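Local structure of dTDP-4-amino-4,6-dideoxyglucose formyltransferase (Shewanella sp. FDAARGOS_354, 6V2T) at residues S30-L35 / S97-Q102; Y57-I62 / L74-V79; R113-H118 / A191-A196. The protein probably transfers a formyl group from a folate cofactor to the sugar amine of dTDP-4-amino-4,6-dideoxyglucose, a step linked to lipopolysaccharide O-antigen synthesis. One frame throughout, in Å; residues are numbered along the deposited sequence. Where two conformers were deposited one is given.

Contact 1 (S30-L35 / S97-Q102); sequences SDNKPL and SAHCKQ. With 0FX (dTDP-4-amino-4,6-dideoxyglucose), chain G; FOL (folic acid), chain H.
The two backbones run alongside each other at S30 and A98, 4.6 Å between their CA atoms, and one residue further on D31 N donates to H99 O at 3.1 Å. A serine suits position 30 because its short hydroxyl reaches the neighbouring carbonyl: OG donates to A98 O over 2.6 Å, in the carbonyl plane, and also accepts a weak bond from N32 N. D31 uses the anti lone pair of OD2 to take K101 N, a nearly straight bond (172°), while S60 OG bonds the same oxygen and N63 holds OD1. The aliphatic part of K101 passes obliquely over this carboxylate, CD 3.6 Å from D31 CG, and the bend at its last torsion (chi4 -66°) delivers NZ to O2G of the sugar nucleotide.

N32 and H99 run alongside each other with amide and ring planes 54° apart. As N-cap, N32 OD1 accepts from L35 N, which fixes the amide so that ND2 can donate to O3P of the sugar nucleotide at 2.9 Å. H99 ND1 gives the same oxygen a second bond of 2.8 Å, in the plane of the ring, and E182 receives NE2. L35 lays CD1 over one ring face, 3.3 Å from H99 CD2. O3P is thus gripped by two side chains, themselves held by a helix end and a carboxylate, while C100 O accepts from N10 of the folate. Between them the two loops bind both ligands, consistent with the active site of a sugar N-formyltransferase, where a formyl group on the cofactor would lie near the sugar amine.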
loop_
_atom_site.group_PDB
_atom_site.type_symbol
_atom_site.label_atom_id
_atom_site.label_comp_id
_atom_site.label_asym_id
_atom_site.label_seq_id
_atom_site.Cartn_x
_atom_site.Cartn_y
_atom_site.Cartn_z
ATOM N N SER B 30 -16.108 22.796 13.885
ATOM C CA SER B 30 -15.427 21.921 12.914
ATOM C C SER B 30 -14.100 21.400 13.466
ATOM O O SER B 30 -13.340 22.188 14.077
ATOM C CB SER B 30 -15.196 22.660 11.650
ATOM O OG SER B 30 -14.588 21.793 10.714
ATOM N N ASP B 31 -13.806 20.139 13.169
ATOM C CA ASP B 31 -12.531 19.474 13.552
ATOM C C ASP B 31 -11.798 18.999 12.293
ATOM O O ASP B 31 -10.963 18.098 12.429
ATOM C CB ASP B 31 -12.831 18.358 14.551
ATOM C CG ASP B 31 -13.258 18.939 15.885
ATOM O OD1 ASP B 31 -12.462 19.715 16.483
ATOM O OD2 ASP B 31 -14.388 18.667 16.287
ATOM N N ASN B 32 -12.101 19.600 11.135
ATOM C CA ASN B 32 -11.570 19.241 9.792
ATOM C C ASN B 32 -10.982 20.496 9.134
ATOM O O ASN B 32 -11.753 21.427 8.750
ATOM C CB ASN B 32 -12.648 18.592 8.924
ATOM C CG ASN B 32 -12.111 17.959 7.654
ATOM O OD1 ASN B 32 -12.078 18.595 6.603
ATOM N ND2 ASN B 32 -11.703 16.704 7.741
ATOM N N LYS B 33 -9.653 20.557 9.022
ATOM C CA LYS B 33 -8.968 21.754 8.475
ATOM C C LYS B 33 -9.384 21.936 7.019
ATOM O O LYS B 33 -9.714 23.051 6.628
ATOM C CB LYS B 33 -7.446 21.665 8.646
ATOM C CG LYS B 33 -6.716 22.987 8.454
ATOM C CD LYS B 33 -5.365 22.857 7.787
ATOM C CE LYS B 33 -5.092 23.980 6.812
ATOM N NZ LYS B 33 -4.033 23.609 5.848
ATOM N N PRO B 34 -9.383 20.889 6.157
ATOM C CA PRO B 34 -9.811 21.062 4.766
ATOM C C PRO B 34 -11.175 21.766 4.619
ATOM O O PRO B 34 -11.235 22.728 3.890
ATOM C CB PRO B 34 -9.817 19.625 4.219
ATOM C CG PRO B 34 -8.750 18.924 5.042
ATOM C CD PRO B 34 -8.908 19.520 6.424
ATOM N N LEU B 35 -12.215 21.318 5.336
ATOM C CA LEU B 35 -13.565 21.958 5.357
ATOM C C LEU B 35 -13.509 23.414 5.857
ATOM O O LEU B 35 -14.052 24.268 5.176
ATOM C CB LEU B 35 -14.527 21.155 6.247
ATOM C CG LEU B 35 -15.370 20.101 5.534
ATOM C CD1 LEU B 35 -16.528 19.656 6.426
ATOM C CD2 LEU B 35 -15.893 20.605 4.190
ATOM N N SER B 97 -22.369 22.289 12.110
ATOM C CA SER B 97 -21.389 21.239 12.419
ATOM C C SER B 97 -20.735 20.821 11.111
ATOM O O SER B 97 -21.442 20.299 10.236
ATOM C CB SER B 97 -22.038 20.061 13.080
ATOM O OG SER B 97 -21.183 18.954 12.952
ATOM N N ALA B 98 -19.444 21.048 10.986
ATOM C CA ALA B 98 -18.646 20.658 9.807
ATOM C C ALA B 98 -17.624 19.618 10.270
ATOM O O ALA B 98 -16.486 19.996 10.627
ATOM C CB ALA B 98 -18.016 21.879 9.180
ATOM N N HIS B 99 -18.026 18.347 10.278
ATOM C CA HIS B 99 -17.178 17.242 10.795
ATOM C C HIS B 99 -16.800 17.592 12.242
ATOM O O HIS B 99 -15.622 17.676 12.547
ATOM C CB HIS B 99 -15.966 17.037 9.888
ATOM C CG HIS B 99 -16.286 16.543 8.515
ATOM N ND1 HIS B 99 -15.438 15.709 7.831
ATOM C CD2 HIS B 99 -17.345 16.757 7.707
ATOM C CE1 HIS B 99 -15.953 15.447 6.639
ATOM N NE2 HIS B 99 -17.134 16.079 6.542
ATOM N N CYS B 100 -17.804 17.849 13.075
ATOM C CA CYS B 100 -17.666 18.143 14.518
ATOM C C CYS B 100 -17.528 16.827 15.286
ATOM O O CYS B 100 -18.443 15.988 15.145
ATOM C CB CYS B 100 -18.885 18.893 15.023
ATOM S SG CYS B 100 -18.762 19.329 16.765
ATOM N N LYS B 101 -16.447 16.674 16.063
ATOM C CA LYS B 101 -16.158 15.454 16.885
ATOM C C LYS B 101 -17.129 15.333 18.076
ATOM O O LYS B 101 -17.148 14.253 18.678
ATOM C CB LYS B 101 -14.711 15.457 17.404
ATOM C CG LYS B 101 -13.625 15.249 16.358
ATOM C CD LYS B 101 -12.220 15.588 16.849
ATOM C CE LYS B 101 -11.137 15.232 15.847
ATOM N NZ LYS B 101 -11.050 13.765 15.654
ATOM N N GLN B 102 -17.902 16.365 18.438
ATOM C CA GLN B 102 -18.779 16.294 19.648
ATOM C C GLN B 102 -20.242 16.081 19.273
ATOM O O GLN B 102 -20.730 16.738 18.355
ATOM C CB GLN B 102 -18.728 17.572 20.477
ATOM C CG GLN B 102 -17.368 17.871 21.083
ATOM C CD GLN B 102 -17.445 19.105 21.954
ATOM O OE1 GLN B 102 -17.495 20.238 21.468
ATOM N NE2 GLN B 102 -17.492 18.883 23.257
HETATM O O4P 0FX G . -14.084 12.881 8.548
HETATM P P2 0FX G . -13.271 13.578 9.642
HETATM O O3P 0FX G . -13.341 15.070 9.554
HETATM O O1G 0FX G . -14.029 13.135 10.943
HETATM C C1G 0FX G . -14.499 14.148 11.829
HETATM C C2G 0FX G . -14.120 13.662 13.214
HETATM O O2G 0FX G . -12.703 13.494 13.407
HETATM C C3G 0FX G . -14.802 12.318 13.406
HETATM O O3G 0FX G . -14.534 11.912 14.756
HETATM C C4G 0FX G . -16.310 12.397 13.096
HETATM N N4A 0FX G . -16.855 11.038 13.032
HETATM C C5G 0FX G . -16.663 13.077 11.779
HETATM C C6G 0FX G . -18.183 13.316 11.674
HETATM O O5G 0FX G . -15.932 14.303 11.691
HETATM O OPP 0FX G . -11.587 13.416 9.788
HETATM P P 0FX G . -11.148 12.030 10.375
HETATM O O1P 0FX G . -11.582 11.660 11.714
HETATM O O2P 0FX G . -9.645 12.065 10.453
HETATM O O5 0FX G . -11.364 10.828 9.376
HETATM C C5 0FX G . -11.171 10.987 7.996
HETATM C C4 0FX G . -10.974 9.584 7.409
HETATM O O4 0FX G . -9.736 9.003 7.824
HETATM C C3 0FX G . -12.010 8.547 7.878
HETATM O O3 0FX G . -13.236 8.649 7.167
HETATM C C2 0FX G . -11.292 7.184 7.715
HETATM C C1 0FX G . -9.818 7.622 7.935
HETATM N N11 0FX G . -9.380 7.227 9.266
HETATM C C61 0FX G . -9.341 8.094 10.302
HETATM C C51 0FX G . -8.887 7.650 11.543
HETATM C C5A 0FX G . -8.848 8.611 12.726
HETATM C C21 0FX G . -8.984 5.956 9.411
HETATM O O21 0FX G . -9.044 5.121 8.344
HETATM N N31 0FX G . -8.551 5.480 10.604
HETATM C C41 0FX G . -8.493 6.313 11.677
HETATM O O41 0FX G . -8.102 5.801 12.881
HETATM N N1 FOL H . -24.938 15.968 17.281
HETATM C C2 FOL H . -26.237 15.630 17.237
HETATM N NA2 FOL H . -26.990 15.768 18.324
HETATM N N3 FOL H . -26.814 15.186 16.079
HETATM C C4 FOL H . -26.066 15.019 14.977
HETATM O O4 FOL H . -26.685 14.604 13.962
HETATM C C4A FOL H . -24.718 15.364 15.003
HETATM N N5 FOL H . -23.908 15.199 13.958
HETATM C C6 FOL H . -22.445 15.185 14.069
HETATM C C7 FOL H . -22.054 16.227 15.134
HETATM N N8 FOL H . -22.884 16.180 16.307
HETATM C C8A FOL H . -24.179 15.843 16.202
HETATM C C9 FOL H . -21.850 13.731 14.160
HETATM N N10 FOL H . -20.642 13.653 14.985
HETATM C C11 FOL H . -19.600 10.645 17.738
HETATM C C12 FOL H . -18.805 11.777 17.548
HETATM C C13 FOL H . -19.164 12.757 16.616
HETATM C C14 FOL H . -20.323 12.654 15.873
HETATM C C15 FOL H . -21.126 11.539 16.084
HETATM C C16 FOL H . -20.773 10.546 17.002
HETATM C C FOL H . -19.228 9.600 18.763
HETATM O O FOL H . -18.469 9.957 19.638
HETATM N N FOL H . -19.749 8.371 18.795
#

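Contact 2 (Y57-I62 / L74-V79); sequences YRYSAI and LTSINV
The Y59 ring lies over the backbone of T75 and S76: S76 CA sits 3.9 Å from the ring centroid and only 15° off its normal, a CH-pi contact, with T75 O and S76 N over that same face. L74 CB stands at the ring edge, in its plane. This placement follows from the first torsion of Y59 (chi1 67°), which sets CG between the backbone N and the carbonyl carbon and folds the ring across the neighbouring strand; a broad, flat tyrosine is well suited to lie on a peptide. R58 was modelled in two conformers. In the one given, its guanidinium has T75 OG1 over one face, too poorly angled for a bond, and its NH2 turns back to Y57 O at 2.7 Å.

Beneath these groups the backbones pair in parallel. Y59 N donates to T75 O at 3.0 Å and Y59 O receives I77 N at 2.9 Å; a weak bond from A61 N to I77 O follows. Over residues 57-60 and 75-77 the strands cross at 63°. Strands 53-60 and 75-77 are joined through helix 67-70 in a beta-alpha-beta unit, and 75-77 is the outermost strand at this end of the chain's mixed sheet.

Apolar contacts fill in around the pairing. L74 CG meets Y57 CB at 3.6 Å, beside helix 33-45, while the branched I77 brings CG2 to within 3.8 Å of R58 CB and also packs on helix 82-91. Near the strand ends A61 CB is small enough to sit beside S76 OG, 3.7 Å away.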
loop_
_atom_site.group_PDB
_atom_site.type_symbol
_atom_site.label_atom_id
_atom_site.label_comp_id
_atom_site.label_asym_id
_atom_site.label_seq_id
_atom_site.Cartn_x
_atom_site.Cartn_y
_atom_site.Cartn_z
ATOM N N TYR B 57 -15.685 30.707 13.977
ATOM C CA TYR B 57 -15.193 29.323 13.780
ATOM C C TYR B 57 -14.633 28.816 15.104
ATOM O O TYR B 57 -13.896 29.558 15.765
ATOM C CB TYR B 57 -14.165 29.278 12.651
ATOM C CG TYR B 57 -14.672 29.778 11.327
ATOM C CD1 TYR B 57 -14.776 31.135 11.065
ATOM C CD2 TYR B 57 -15.097 28.893 10.348
ATOM C CE1 TYR B 57 -15.248 31.601 9.848
ATOM C CE2 TYR B 57 -15.552 29.345 9.119
ATOM C CZ TYR B 57 -15.634 30.703 8.871
ATOM O OH TYR B 57 -16.098 31.129 7.656
ATOM N N ARG B 58 -14.970 27.578 15.475
ATOM C CA ARG B 58 -14.459 26.927 16.705
ATOM C C ARG B 58 -14.221 25.440 16.407
ATOM O O ARG B 58 -14.906 24.877 15.495
ATOM C CB ARG B 58 -15.446 27.129 17.859
ATOM C CG ARG B 58 -15.798 28.582 18.154
ATOM C CD ARG B 58 -14.688 29.354 18.849
ATOM N NE ARG B 58 -15.127 30.672 19.279
ATOM C CZ ARG B 58 -15.034 31.766 18.545
ATOM N NH1 ARG B 58 -15.469 32.922 19.016
ATOM N NH2 ARG B 58 -14.497 31.706 17.344
ATOM N N TYR B 59 -13.279 24.822 17.119
ATOM C CA TYR B 59 -13.030 23.361 17.024
ATOM C C TYR B 59 -13.483 22.746 18.343
ATOM O O TYR B 59 -13.796 23.499 19.281
ATOM C CB TYR B 59 -11.576 23.062 16.661
ATOM C CG TYR B 59 -10.601 23.451 17.737
ATOM C CD1 TYR B 59 -10.436 22.658 18.856
ATOM C CD2 TYR B 59 -9.855 24.616 17.647
ATOM C CE1 TYR B 59 -9.555 23.001 19.866
ATOM C CE2 TYR B 59 -8.951 24.964 18.639
ATOM C CZ TYR B 59 -8.808 24.158 19.757
ATOM O OH TYR B 59 -7.941 24.487 20.759
ATOM N N SER B 60 -13.585 21.413 18.378
ATOM C CA SER B 60 -14.166 20.662 19.517
ATOM C C SER B 60 -13.105 20.559 20.614
ATOM O O SER B 60 -11.927 20.372 20.278
ATOM C CB SER B 60 -14.651 19.281 19.127
ATOM O OG SER B 60 -15.799 19.332 18.298
ATOM N N ALA B 61 -13.537 20.636 21.871
ATOM C CA ALA B 61 -12.682 20.506 23.075
ATOM C C ALA B 61 -11.964 19.147 23.041
ATOM O O ALA B 61 -10.746 19.107 23.290
ATOM C CB ALA B 61 -13.552 20.661 24.307
ATOM N N ILE B 62 -12.686 18.092 22.665
ATOM C CA ILE B 62 -12.197 16.680 22.702
ATOM C C ILE B 62 -11.172 16.436 21.580
ATOM O O ILE B 62 -10.511 15.374 21.608
ATOM C CB ILE B 62 -13.393 15.706 22.661
ATOM C CG1 ILE B 62 -12.994 14.311 23.152
ATOM C CG2 ILE B 62 -14.036 15.670 21.281
ATOM C CD1 ILE B 62 -14.110 13.539 23.829
ATOM N N LEU B 74 -8.588 29.386 15.035
ATOM C CA LEU B 74 -9.768 28.800 15.720
ATOM C C LEU B 74 -9.402 28.617 17.185
ATOM O O LEU B 74 -8.207 28.456 17.503
ATOM C CB LEU B 74 -10.201 27.482 15.068
ATOM C CG LEU B 74 -11.201 27.626 13.922
ATOM C CD1 LEU B 74 -10.607 28.402 12.761
ATOM C CD2 LEU B 74 -11.704 26.273 13.450
ATOM N N THR B 75 -10.404 28.715 18.041
ATOM C CA THR B 75 -10.310 28.405 19.481
ATOM C C THR B 75 -11.272 27.258 19.770
ATOM O O THR B 75 -12.088 26.917 18.900
ATOM C CB THR B 75 -10.583 29.653 20.323
ATOM O OG1 THR B 75 -11.825 30.183 19.856
ATOM C CG2 THR B 75 -9.482 30.685 20.200
ATOM N N SER B 76 -11.143 26.669 20.944
ATOM C CA SER B 76 -11.940 25.502 21.381
ATOM C C SER B 76 -13.347 25.971 21.762
ATOM O O SER B 76 -13.493 27.136 22.196
ATOM C CB SER B 76 -11.276 24.799 22.526
ATOM O OG SER B 76 -11.943 23.574 22.773
ATOM N N ILE B 77 -14.335 25.085 21.611
ATOM C CA ILE B 77 -15.659 25.218 22.287
ATOM C C ILE B 77 -16.063 23.828 22.766
ATOM O O ILE B 77 -15.646 22.852 22.109
ATOM C CB ILE B 77 -16.720 25.859 21.372
ATOM C CG1 ILE B 77 -17.835 26.523 22.185
ATOM C CG2 ILE B 77 -17.263 24.857 20.360
ATOM C CD1 ILE B 77 -18.605 27.584 21.420
ATOM N N ASN B 78 -16.812 23.771 23.866
ATOM C CA ASN B 78 -17.273 22.525 24.525
ATOM C C ASN B 78 -18.800 22.483 24.565
ATOM O O ASN B 78 -19.417 22.968 25.519
ATOM C CB ASN B 78 -16.707 22.394 25.937
ATOM C CG ASN B 78 -17.045 21.057 26.555
ATOM O OD1 ASN B 78 -17.744 20.236 25.961
ATOM N ND2 ASN B 78 -16.529 20.825 27.746
ATOM N N VAL B 79 -19.379 21.793 23.602
ATOM C CA VAL B 79 -20.842 21.692 23.381
ATOM C C VAL B 79 -21.503 20.878 24.508
ATOM O O VAL B 79 -22.755 20.865 24.572
ATOM C CB VAL B 79 -21.026 21.091 21.976
ATOM C CG1 VAL B 79 -22.313 20.333 21.831
ATOM C CG2 VAL B 79 -20.868 22.172 20.915
#

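Contact 3 (R113-H118 / A191-A196); sequences RCINIH and ADLVFA. With FOL (folic acid), chain H.
R113 leaves its strand with CG anti to the backbone N (chi1 -167°), runs on extended, and then bends at chi3 (60°), which brings the guanidinium to the last turn of helix 171-194. There the group meets two successive carbonyls at its edge. NH2 donates to L193 O at 2.8 Å, nearly in line with the carbonyl, and NH1 donates to V194 O at 2.8 Å, though this second donor stands 44° out of the carbonyl plane. Both oxygens lie close to the guanidinium plane, so the pair of bonds fixes the rotation of the flat group. Arginine fits here because its reach and paired N-H groups can serve two carbonyls at once, and its positive charge would be favoured beside the negative end of the helix dipole.

A196 lies over one face of the guanidinium, its CB 4.0 Å from R113 NH2, and Y198 OH supplies that nitrogen with another hydrogen-bonding partner.

Two residues along the strand, I115 makes a looser apolar contact, its CD1 4.3 Å from L193 CD2. The apolar layer continues into I145, L147 and L158 around I115, and L193 shares I145 and L158 with it, so branched aliphatic side chains suit this buried place. On alternate residues the strand looks the other way: N116 lies beside the folate, with ND2 3.5 Å from its C6. Helix 171-194, packed against the sheet through L193, is part of the alpha/beta layering of the formyltransferase domain, while N116, pointing to the opposite face, contributes to the folate pocket.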
loop_
_atom_site.group_PDB
_atom_site.type_symbol
_atom_site.label_atom_id
_atom_site.label_comp_id
_atom_site.label_asym_id
_atom_site.label_seq_id
_atom_site.Cartn_x
_atom_site.Cartn_y
_atom_site.Cartn_z
ATOM N N ARG B 113 -31.304 26.530 15.601
ATOM C CA ARG B 113 -31.209 25.866 14.277
ATOM C C ARG B 113 -29.773 25.311 14.142
ATOM O O ARG B 113 -28.812 26.109 14.083
ATOM C CB ARG B 113 -31.608 26.827 13.150
ATOM C CG ARG B 113 -31.825 26.130 11.806
ATOM C CD ARG B 113 -32.611 27.016 10.860
ATOM N NE ARG B 113 -31.893 28.270 10.612
ATOM C CZ ARG B 113 -31.193 28.536 9.504
ATOM N NH1 ARG B 113 -30.558 29.691 9.383
ATOM N NH2 ARG B 113 -31.149 27.679 8.506
ATOM N N CYS B 114 -29.607 23.981 14.175
ATOM C CA CYS B 114 -28.284 23.318 14.012
ATOM C C CYS B 114 -28.294 22.486 12.728
ATOM O O CYS B 114 -29.258 21.736 12.518
ATOM C CB CYS B 114 -27.951 22.476 15.232
ATOM S SG CYS B 114 -27.751 23.458 16.743
ATOM N N ILE B 115 -27.260 22.630 11.894
ATOM C CA ILE B 115 -27.122 21.922 10.594
ATOM C C ILE B 115 -25.771 21.210 10.547
ATOM O O ILE B 115 -24.735 21.852 10.825
ATOM C CB ILE B 115 -27.315 22.906 9.423
ATOM C CG1 ILE B 115 -28.729 23.485 9.434
ATOM C CG2 ILE B 115 -26.969 22.224 8.113
ATOM C CD1 ILE B 115 -29.055 24.515 8.332
ATOM N N ASN B 116 -25.784 19.936 10.152
ATOM C CA ASN B 116 -24.593 19.056 10.098
ATOM C C ASN B 116 -24.207 18.831 8.643
ATOM O O ASN B 116 -25.103 18.628 7.754
ATOM C CB ASN B 116 -24.807 17.733 10.842
ATOM C CG ASN B 116 -23.585 16.826 10.875
ATOM O OD1 ASN B 116 -23.657 15.663 10.491
ATOM N ND2 ASN B 116 -22.457 17.312 11.344
ATOM N N ILE B 117 -22.911 18.879 8.394
ATOM C CA ILE B 117 -22.318 18.443 7.106
ATOM C C ILE B 117 -21.693 17.066 7.341
ATOM O O ILE B 117 -20.670 16.962 8.041
ATOM C CB ILE B 117 -21.310 19.502 6.619
ATOM C CG1 ILE B 117 -21.937 20.889 6.591
ATOM C CG2 ILE B 117 -20.770 19.121 5.243
ATOM C CD1 ILE B 117 -20.924 21.994 6.428
ATOM N N HIS B 118 -22.323 16.021 6.827
ATOM C CA HIS B 118 -21.961 14.608 7.111
ATOM C C HIS B 118 -21.398 13.971 5.849
ATOM O O HIS B 118 -22.046 13.979 4.798
ATOM C CB HIS B 118 -23.197 13.849 7.622
ATOM C CG HIS B 118 -23.015 12.376 7.797
ATOM N ND1 HIS B 118 -22.184 11.842 8.769
ATOM C CD2 HIS B 118 -23.642 11.334 7.230
ATOM C CE1 HIS B 118 -22.262 10.531 8.729
ATOM N NE2 HIS B 118 -23.126 10.190 7.762
ATOM N N ALA B 191 -25.036 29.607 1.200
ATOM C CA ALA B 191 -25.958 30.757 1.362
ATOM C C ALA B 191 -27.366 30.226 1.660
ATOM O O ALA B 191 -28.007 30.750 2.588
ATOM C CB ALA B 191 -25.968 31.630 0.116
ATOM N N ASP B 192 -27.800 29.237 0.885
ATOM C CA ASP B 192 -29.128 28.587 0.987
ATOM C C ASP B 192 -29.333 28.078 2.417
ATOM O O ASP B 192 -30.421 28.309 2.952
ATOM C CB ASP B 192 -29.277 27.433 0.003
ATOM C CG ASP B 192 -29.458 27.842 -1.443
ATOM O OD1 ASP B 192 -29.863 28.987 -1.681
ATOM O OD2 ASP B 192 -29.213 26.983 -2.314
ATOM N N LEU B 193 -28.323 27.431 2.999
ATOM C CA LEU B 193 -28.363 26.871 4.379
ATOM C C LEU B 193 -28.553 28.000 5.372
ATOM O O LEU B 193 -29.432 27.928 6.277
ATOM C CB LEU B 193 -27.035 26.178 4.714
ATOM C CG LEU B 193 -26.791 24.857 4.013
ATOM C CD1 LEU B 193 -25.459 24.253 4.472
ATOM C CD2 LEU B 193 -27.968 23.915 4.257
ATOM N N VAL B 194 -27.706 29.011 5.242
ATOM C CA VAL B 194 -27.741 30.184 6.140
ATOM C C VAL B 194 -29.131 30.833 6.098
ATOM O O VAL B 194 -29.599 31.167 7.187
ATOM C CB VAL B 194 -26.631 31.193 5.791
ATOM C CG1 VAL B 194 -26.777 32.445 6.624
ATOM C CG2 VAL B 194 -25.242 30.588 5.942
ATOM N N PHE B 195 -29.756 30.996 4.917
ATOM C CA PHE B 195 -30.989 31.823 4.721
ATOM C C PHE B 195 -32.243 30.935 4.638
ATOM O O PHE B 195 -33.310 31.448 4.268
ATOM C CB PHE B 195 -30.851 32.715 3.474
ATOM C CG PHE B 195 -29.721 33.704 3.581
ATOM C CD1 PHE B 195 -29.549 34.456 4.728
ATOM C CD2 PHE B 195 -28.797 33.841 2.551
ATOM C CE1 PHE B 195 -28.495 35.352 4.848
ATOM C CE2 PHE B 195 -27.726 34.710 2.684
ATOM C CZ PHE B 195 -27.583 35.476 3.817
ATOM N N ALA B 196 -32.102 29.647 4.980
ATOM C CA ALA B 196 -33.172 28.627 5.029
ATOM C C ALA B 196 -33.906 28.545 3.694
ATOM O O ALA B 196 -35.135 28.296 3.669
ATOM C CB ALA B 196 -34.117 28.903 6.158
HETATM N N1 FOL H . -24.938 15.968 17.281
HETATM C C2 FOL H . -26.237 15.630 17.237
HETATM N NA2 FOL H . -26.990 15.768 18.324
HETATM N N3 FOL H . -26.814 15.186 16.079
HETATM C C4 FOL H . -26.066 15.019 14.977
HETATM O O4 FOL H . -26.685 14.604 13.962
HETATM C C4A FOL H . -24.718 15.364 15.003
HETATM N N5 FOL H . -23.908 15.199 13.958
HETATM C C6 FOL H . -22.445 15.185 14.069
HETATM C C7 FOL H . -22.054 16.227 15.134
HETATM N N8 FOL H . -22.884 16.180 16.307
HETATM C C8A FOL H . -24.179 15.843 16.202
HETATM C C9 FOL H . -21.850 13.731 14.160
HETATM N N10 FOL H . -20.642 13.653 14.985
HETATM C C11 FOL H . -19.600 10.645 17.738
HETATM C C12 FOL H . -18.805 11.777 17.548
HETATM C C13 FOL H . -19.164 12.757 16.616
HETATM C C14 FOL H . -20.323 12.654 15.873
HETATM C C15 FOL H . -21.126 11.539 16.084
HETATM C C16 FOL H . -20.773 10.546 17.002
HETATM C C FOL H . -19.228 9.600 18.763
HETATM O O FOL H . -18.469 9.957 19.638
HETATM N N FOL H . -19.749 8.371 18.795
#

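Overall arrangement
All three contacts reach the same mixed sheet. Contact 2 lies at its outer strand and, along the chain, is nested within the loop that contact 1 closes; their centres are 10 Å apart, and they meet where D31 OD2 lies 2.5 Å from S60 OG and S30 N lies 2.9 Å from R58 O. Contact 3 follows on the other flank of contact 1, 14 Å between centres, with S97 N 2.7 Å from I115 O across adjacent strands. Contacts 2 and 3 do not touch, their nearest atoms being about 8 Å apart. Contact 1 alone meets both ligands; contact 3 shares the folate with it, whereas in contact 2 the S60 side chain stays about 8 Å from either ligand.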